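Local structure of phospholipase C-beta (PLC-beta) (Sepia officinalis, 3QR0) at residues 582-586 / 605-609; 647-652 / 708-714. The protein belongs to the phosphoinositide-specific phospholipase C family, as a multidomain beta-class member that carries PH, EF-hand, TIM-barrel and C2 modules and a bound calcium ion. All coordinates share one frame; numbering follows the deposited sequence.

Contact 1: residues 582-586 / 605-609; sequences NYVPQ and IAMCV
Ala606 puts its single methyl group into the bend of 582-586, where CB lies 3.4 Å from Asn582 CB and 3.9 Å from Pro585 CD. The carbonyl O of Tyr583 also approaches Ala606 CB, at 3.0 Å, a tight carbon-oxygen approach. On one flank of this methyl, Val584 CG2 meets Ile605 CD1 at 4.0 Å; Ile605 CG1 is anti to the backbone N (chi1 -178°), which carries CD1 out to the valine. Further along the helix, the side chains of Gln586 and Val609 extend from the two segments to meet each other, and Gln586 NE2 lies 3.3 Å and Gln586 OE1 3.7 Å from Val609 CG1. OE1 is buried here and has no polar partner in the model. The contact belongs to the Y half of the TIM-barrel domain, joining the loop after strand 569-572 to the first turn of helix 605-613. A water links the two backbones, donating to Asn582 O at 3.1 Å and accepting from Ala606 N at 3.2 Å. Farther out, Asn599 N bonds to Asn582 OD1 and Asp604 OD2 accepts from Asn582 N, while Tyr676 of strand 669-676 touches Gln586, Ile605 and Val609.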
ATOM      1  N   ASN A 582       1.011 -12.210 -11.745  1.00 22.50           N
ATOM      2  CA  ASN A 582       1.771 -11.030 -12.140  1.00 22.08           C
ATOM      3  C   ASN A 582       3.262 -11.293 -12.285  1.00 22.32           C
ATOM      4  O   ASN A 582       3.810 -12.155 -11.602  1.00 22.03           O
ATOM      5  CB  ASN A 582       1.611  -9.951 -11.071  1.00 21.59           C
ATOM      6  CG  ASN A 582       0.226  -9.356 -11.045  1.00 21.21           C
ATOM      7  OD1 ASN A 582      -0.255  -8.854 -12.058  1.00 20.51           O
ATOM      8  ND2 ASN A 582      -0.423  -9.398  -9.880  1.00 19.89           N
ATOM      9  N   TYR A 583       3.914 -10.524 -13.153  1.00 22.40           N
ATOM     10  CA  TYR A 583       5.369 -10.370 -13.102  1.00 22.54           C
ATOM     11  C   TYR A 583       5.764  -9.445 -11.951  1.00 22.07           C
ATOM     12  O   TYR A 583       4.961  -8.634 -11.487  1.00 21.67           O
ATOM     13  CB  TYR A 583       5.930  -9.811 -14.412  1.00 23.11           C
ATOM     14  CG  TYR A 583       5.145  -8.663 -15.007  1.00 23.23           C
ATOM     15  CD1 TYR A 583       4.469  -8.820 -16.210  1.00 24.81           C
ATOM     16  CD2 TYR A 583       5.079  -7.418 -14.378  1.00 24.04           C
ATOM     17  CE1 TYR A 583       3.744  -7.777 -16.769  1.00 24.76           C
ATOM     18  CE2 TYR A 583       4.344  -6.370 -14.933  1.00 23.50           C
ATOM     19  CZ  TYR A 583       3.683  -6.563 -16.129  1.00 24.70           C
ATOM     20  OH  TYR A 583       2.956  -5.540 -16.701  1.00 25.63           O
ATOM     21  N   VAL A 584       7.009  -9.567 -11.505  1.00 21.87           N
ATOM     22  CA  VAL A 584       7.560  -8.657 -10.512  1.00 21.67           C
ATOM     23  C   VAL A 584       7.878  -7.332 -11.210  1.00 21.20           C
ATOM     24  O   VAL A 584       8.616  -7.316 -12.196  1.00 21.59           O
ATOM     25  CB  VAL A 584       8.825  -9.242  -9.856  1.00 22.00           C
ATOM     26  CG1 VAL A 584       9.448  -8.235  -8.908  1.00 22.16           C
ATOM     27  CG2 VAL A 584       8.480 -10.533  -9.117  1.00 22.24           C
ATOM     28  N   PRO A 585       7.299  -6.221 -10.718  1.00 20.29           N
ATOM     29  CA  PRO A 585       7.378  -4.954 -11.450  1.00 20.36           C
ATOM     30  C   PRO A 585       8.785  -4.351 -11.562  1.00 20.35           C
ATOM     31  O   PRO A 585       9.062  -3.652 -12.536  1.00 20.28           O
ATOM     32  CB  PRO A 585       6.440  -4.032 -10.665  1.00 19.95           C
ATOM     33  CG  PRO A 585       6.366  -4.631  -9.305  1.00 20.02           C
ATOM     34  CD  PRO A 585       6.494  -6.099  -9.492  1.00 20.05           C
ATOM     35  N   GLN A 586       9.661  -4.628 -10.592  1.00 20.55           N
ATOM     36  CA  GLN A 586      11.058  -4.195 -10.657  1.00 20.92           C
ATOM     37  C   GLN A 586      11.720  -4.548 -11.995  1.00 21.40           C
ATOM     38  O   GLN A 586      12.565  -3.801 -12.476  1.00 21.28           O
ATOM     39  CB  GLN A 586      11.886  -4.796  -9.508  1.00 21.28           C
ATOM     40  CG  GLN A 586      11.811  -4.022  -8.183  1.00 21.58           C
ATOM     41  CD  GLN A 586      10.553  -4.296  -7.372  1.00 22.48           C
ATOM     42  OE1 GLN A 586       9.717  -5.131  -7.739  1.00 21.77           O
ATOM     43  NE2 GLN A 586      10.412  -3.584  -6.253  1.00 22.60           N
ATOM     44  N   ILE A 605       3.315 -11.906  -4.835  1.00 22.48           N
ATOM     45  CA  ILE A 605       4.470 -11.079  -4.455  1.00 22.38           C
ATOM     46  C   ILE A 605       4.488  -9.723  -5.188  1.00 21.70           C
ATOM     47  O   ILE A 605       4.755  -8.682  -4.579  1.00 20.99           O
ATOM     48  CB  ILE A 605       5.811 -11.861  -4.633  1.00 22.96           C
ATOM     49  CG1 ILE A 605       7.015 -11.009  -4.192  1.00 23.88           C
ATOM     50  CG2 ILE A 605       5.967 -12.361  -6.069  1.00 24.12           C
ATOM     51  CD1 ILE A 605       7.577 -10.099  -5.275  1.00 24.37           C
ATOM     52  N   ALA A 606       4.161  -9.734  -6.476  1.00 21.49           N
ATOM     53  CA  ALA A 606       4.169  -8.516  -7.286  1.00 21.47           C
ATOM     54  C   ALA A 606       3.245  -7.426  -6.734  1.00 21.22           C
ATOM     55  O   ALA A 606       3.650  -6.272  -6.619  1.00 20.78           O
ATOM     56  CB  ALA A 606       3.794  -8.837  -8.716  1.00 21.68           C
ATOM     57  N   MET A 607       2.012  -7.794  -6.392  1.00 21.25           N
ATOM     58  CA  MET A 607       1.057  -6.831  -5.838  1.00 21.44           C
ATOM     59  C   MET A 607       1.422  -6.382  -4.424  1.00 21.40           C
ATOM     60  O   MET A 607       1.282  -5.208  -4.092  1.00 20.92           O
ATOM     61  CB  MET A 607      -0.383  -7.374  -5.870  1.00 21.44           C
ATOM     62  CG  MET A 607      -1.131  -7.080  -7.171  1.00 22.10           C
ATOM     63  SD  MET A 607      -1.064  -5.346  -7.690  1.00 22.60           S
ATOM     64  CE  MET A 607      -1.906  -4.536  -6.337  1.00 22.52           C
ATOM     65  N   CYS A 608       1.894  -7.314  -3.603  1.00 22.22           N
ATOM     66  CA  CYS A 608       2.396  -6.988  -2.267  1.00 22.86           C
ATOM     67  C   CYS A 608       3.490  -5.915  -2.314  1.00 22.30           C
ATOM     68  O   CYS A 608       3.455  -4.958  -1.542  1.00 22.34           O
ATOM     69  CB  CYS A 608       2.921  -8.244  -1.568  1.00 23.28           C
ATOM     70  SG  CYS A 608       1.633  -9.435  -1.149  1.00 27.63           S
ATOM     71  N   VAL A 609       4.435  -6.069  -3.239  1.00 21.88           N
ATOM     72  CA  VAL A 609       5.532  -5.112  -3.413  1.00 21.51           C
ATOM     73  C   VAL A 609       5.035  -3.781  -3.981  1.00 21.11           C
ATOM     74  O   VAL A 609       5.435  -2.710  -3.519  1.00 20.59           O
ATOM     75  CB  VAL A 609       6.637  -5.685  -4.337  1.00 22.02           C
ATOM     76  CG1 VAL A 609       7.660  -4.631  -4.687  1.00 21.55           C
ATOM     77  CG2 VAL A 609       7.313  -6.883  -3.672  1.00 22.46           C
TER
HETATM   78  O   HOH W   1       4.244 -12.128  -8.560  1.00 26.57           O

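Contact 2: residues 647-652 / 708-714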
ATOM      1  N   VAL A 647      26.762   6.358  -8.402  1.00 34.25           N
ATOM      2  CA  VAL A 647      25.793   5.748  -7.491  1.00 33.05           C
ATOM      3  C   VAL A 647      26.546   4.884  -6.488  1.00 33.00           C
ATOM      4  O   VAL A 647      27.249   3.951  -6.872  1.00 33.09           O
ATOM      5  CB  VAL A 647      24.791   4.856  -8.255  1.00 32.67           C
ATOM      6  CG1 VAL A 647      23.874   4.119  -7.289  1.00 31.75           C
ATOM      7  CG2 VAL A 647      23.989   5.688  -9.259  1.00 32.26           C
ATOM      8  N   VAL A 648      26.395   5.189  -5.203  1.00 32.55           N
ATOM      9  CA  VAL A 648      27.117   4.456  -4.172  1.00 32.50           C
ATOM     10  C   VAL A 648      26.402   3.139  -3.880  1.00 31.84           C
ATOM     11  O   VAL A 648      25.208   3.121  -3.559  1.00 31.31           O
ATOM     12  CB  VAL A 648      27.287   5.284  -2.880  1.00 32.59           C
ATOM     13  CG1 VAL A 648      28.096   4.499  -1.847  1.00 32.51           C
ATOM     14  CG2 VAL A 648      27.990   6.604  -3.195  1.00 33.18           C
ATOM     15  N   ALA A 649      27.142   2.044  -4.019  1.00 31.68           N
ATOM     16  CA  ALA A 649      26.630   0.716  -3.722  1.00 31.13           C
ATOM     17  C   ALA A 649      26.459   0.575  -2.217  1.00 30.81           C
ATOM     18  O   ALA A 649      27.123   1.269  -1.444  1.00 30.85           O
ATOM     19  CB  ALA A 649      27.579  -0.352  -4.257  1.00 31.69           C
ATOM     20  N   GLY A 650      25.571  -0.329  -1.810  1.00 30.03           N
ATOM     21  CA  GLY A 650      25.211  -0.486  -0.406  1.00 29.65           C
ATOM     22  C   GLY A 650      25.416  -1.894   0.113  1.00 29.84           C
ATOM     23  O   GLY A 650      25.641  -2.831  -0.656  1.00 30.09           O
ATOM     24  N   THR A 651      25.374  -2.018   1.435  1.00 29.73           N
ATOM     25  CA  THR A 651      25.310  -3.303   2.113  1.00 29.89           C
ATOM     26  C   THR A 651      24.122  -3.224   3.055  1.00 29.01           C
ATOM     27  O   THR A 651      23.900  -2.187   3.693  1.00 28.66           O
ATOM     28  CB  THR A 651      26.598  -3.607   2.913  1.00 30.93           C
ATOM     29  OG1 THR A 651      27.731  -3.516   2.043  1.00 31.89           O
ATOM     30  CG2 THR A 651      26.554  -5.012   3.510  1.00 31.71           C
ATOM     31  N   ILE A 652      23.349  -4.308   3.106  1.00 28.09           N
ATOM     32  CA  ILE A 652      22.205  -4.418   3.990  1.00 27.46           C
ATOM     33  C   ILE A 652      22.341  -5.713   4.780  1.00 27.85           C
ATOM     34  O   ILE A 652      22.620  -6.768   4.207  1.00 27.93           O
ATOM     35  CB  ILE A 652      20.868  -4.466   3.208  1.00 26.57           C
ATOM     36  CG1 ILE A 652      20.627  -3.165   2.436  1.00 26.37           C
ATOM     37  CG2 ILE A 652      19.714  -4.762   4.159  1.00 26.54           C
ATOM     38  CD1 ILE A 652      20.224  -1.975   3.298  1.00 25.60           C
ATOM     39  N   PHE A 708      23.097  -9.081   2.889  1.00 29.75           N
ATOM     40  CA  PHE A 708      23.073  -8.737   1.470  1.00 29.99           C
ATOM     41  C   PHE A 708      24.336  -7.925   1.202  1.00 30.68           C
ATOM     42  O   PHE A 708      24.328  -6.698   1.285  1.00 30.33           O
ATOM     43  CB  PHE A 708      21.821  -7.928   1.120  1.00 29.16           C
ATOM     44  CG  PHE A 708      20.535  -8.636   1.431  1.00 29.03           C
ATOM     45  CD1 PHE A 708      19.979  -8.562   2.699  1.00 29.66           C
ATOM     46  CD2 PHE A 708      19.875  -9.370   0.458  1.00 29.46           C
ATOM     47  CE1 PHE A 708      18.786  -9.214   2.993  1.00 29.48           C
ATOM     48  CE2 PHE A 708      18.680 -10.024   0.741  1.00 28.92           C
ATOM     49  CZ  PHE A 708      18.138  -9.949   2.011  1.00 29.32           C
ATOM     50  N   LYS A 709      25.418  -8.631   0.886  1.00 31.87           N
ATOM     51  CA  LYS A 709      26.768  -8.068   0.924  1.00 32.90           C
ATOM     52  C   LYS A 709      26.936  -6.833   0.042  1.00 32.29           C
ATOM     53  O   LYS A 709      27.395  -5.792   0.513  1.00 32.57           O
ATOM     54  CB  LYS A 709      27.789  -9.147   0.529  1.00 33.98           C
ATOM     55  CG  LYS A 709      29.249  -8.740   0.657  1.00 36.39           C
ATOM     56  CD  LYS A 709      29.612  -8.323   2.075  1.00 38.64           C
ATOM     57  CE  LYS A 709      31.118  -8.276   2.266  1.00 40.67           C
ATOM     58  NZ  LYS A 709      31.479  -7.741   3.607  1.00 42.52           N
ATOM     59  N   LYS A 710      26.564  -6.950  -1.228  1.00 31.76           N
ATOM     60  CA  LYS A 710      26.747  -5.863  -2.182  1.00 31.39           C
ATOM     61  C   LYS A 710      25.456  -5.576  -2.928  1.00 30.22           C
ATOM     62  O   LYS A 710      25.054  -6.344  -3.802  1.00 29.88           O
ATOM     63  CB  LYS A 710      27.848  -6.204  -3.185  1.00 32.32           C
ATOM     64  CG  LYS A 710      28.145  -5.076  -4.174  1.00 33.50           C
ATOM     65  CD  LYS A 710      29.299  -5.426  -5.106  1.00 36.07           C
ATOM     66  CE  LYS A 710      29.688  -4.230  -5.970  1.00 37.33           C
ATOM     67  NZ  LYS A 710      30.730  -4.586  -6.986  1.00 39.64           N
ATOM     68  N   VAL A 711      24.812  -4.469  -2.576  1.00 28.94           N
ATOM     69  CA  VAL A 711      23.656  -3.987  -3.318  1.00 27.80           C
ATOM     70  C   VAL A 711      24.143  -2.927  -4.302  1.00 27.80           C
ATOM     71  O   VAL A 711      24.457  -1.801  -3.908  1.00 27.32           O
ATOM     72  CB  VAL A 711      22.595  -3.389  -2.379  1.00 27.47           C
ATOM     73  CG1 VAL A 711      21.352  -2.985  -3.173  1.00 25.89           C
ATOM     74  CG2 VAL A 711      22.244  -4.387  -1.276  1.00 26.84           C
ATOM     75  N   VAL A 712      24.214  -3.300  -5.579  1.00 27.73           N
ATOM     76  CA  VAL A 712      24.715  -2.411  -6.627  1.00 27.99           C
ATOM     77  C   VAL A 712      23.921  -1.108  -6.768  1.00 27.72           C
ATOM     78  O   VAL A 712      24.515  -0.038  -6.886  1.00 28.39           O
ATOM     79  CB  VAL A 712      24.765  -3.128  -7.995  1.00 28.26           C
ATOM     80  CG1 VAL A 712      24.912  -2.115  -9.130  1.00 28.15           C
ATOM     81  CG2 VAL A 712      25.907  -4.141  -8.017  1.00 28.80           C
ATOM     82  N   LEU A 713      22.591  -1.197  -6.753  1.00 27.11           N
ATOM     83  CA  LEU A 713      21.731  -0.022  -6.949  1.00 26.73           C
ATOM     84  C   LEU A 713      20.653   0.066  -5.868  1.00 25.85           C
ATOM     85  O   LEU A 713      19.499  -0.312  -6.089  1.00 25.41           O
ATOM     86  CB  LEU A 713      21.101  -0.048  -8.351  1.00 26.81           C
ATOM     87  CG  LEU A 713      21.099   1.285  -9.106  1.00 27.32           C
ATOM     88  CD1 LEU A 713      20.450   2.390  -8.295  1.00 26.61           C
ATOM     89  CD2 LEU A 713      22.515   1.672  -9.508  1.00 28.37           C
ATOM     90  N   PRO A 714      21.025   0.574  -4.684  1.00 25.69           N
ATOM     91  CA  PRO A 714      20.085   0.648  -3.567  1.00 25.33           C
ATOM     92  C   PRO A 714      18.765   1.377  -3.868  1.00 24.83           C
ATOM     93  O   PRO A 714      17.712   0.924  -3.430  1.00 23.95           O
ATOM     94  CB  PRO A 714      20.881   1.396  -2.496  1.00 25.45           C
ATOM     95  CG  PRO A 714      22.293   1.053  -2.785  1.00 25.88           C
ATOM     96  CD  PRO A 714      22.378   1.000  -4.283  1.00 26.11           C
TER
HETATM   97  O   HOH W   2      26.644   1.371  -7.858  1.00 23.24           O
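Gly650 O accepts the N-H of Val711 at 2.7 Å, with an angle of 168° at the hydrogen, and Lys710 CA adds a CA-H...O contact to the same oxygen at 3.6 Å. The return bond, from Gly650 N to Val711 O, makes this an antiparallel hydrogen-bonded pair in one of the two four-stranded sheets of the C2 beta-sandwich, where 706-711 is an outermost strand beside 650-660. A second such pair joins Ile652 and Phe708, but the register slips by one residue between the two, which defines a beta bulge on the 708-711 side. Lys709 and Lys710 together face Thr651; Lys709, the first of them, has helix-like backbone angles, and its carbonyl oxygen takes a bond from Thr651 OG1 at 2.8 Å. A chi1 of -55° sets OG1 beside the threonine's own backbone N, where it meets Lys709 O nearly head-on to the carbonyl (162° at the oxygen), while the threonine backbone bonds to Lys770 of strand 761-771.

On the face bearing Ile652, Phe708 and Val711, Ile652 CG2 lies 4.1 Å from Phe708 CD1, and Ile652 CG1 touches Val711 CG2. Ile652 O sits at the edge of the phenyl ring, in its plane, while accepting Phe708 N. Met675 of strand 669-676 packs against all three side chains, and Phe687 meets the phenyl ring edge-to-face.

Beyond the strands, a water donates to both Val647 O and Val712 O, bridging the two chain segments where they separate past the last backbone pair. Asp681 accepts the N-H of Val712 at OD1 and that of Leu713 at OD2. Pro714 CG lies 3.7 Å from Gly650 N, and at the far end the side chains of Val647 and Leu713 lie roughly perpendicular, with Val647 CG1 3.6 Å from Leu713 CD2.

How the contacts relate
Both segments of contact 1 precede those of contact 2 in the chain: the first contact lies in the Y part of the TIM barrel, the second in the C2 domain. Their centres are 21 Å apart and their nearest atoms about 9 Å, without touching, and they share no sheet. Strand 669-676, in the C2 sheet that does not contain contact 2, nevertheless reaches both through successive residues. Strand 718-725, its neighbour in that sheet, also meets side chains of 582-586 and 605-609. One C2 sheet therefore lies between the barrel loop and helix and the edge of the other C2 sheet, direct evidence that the two domains are packed together.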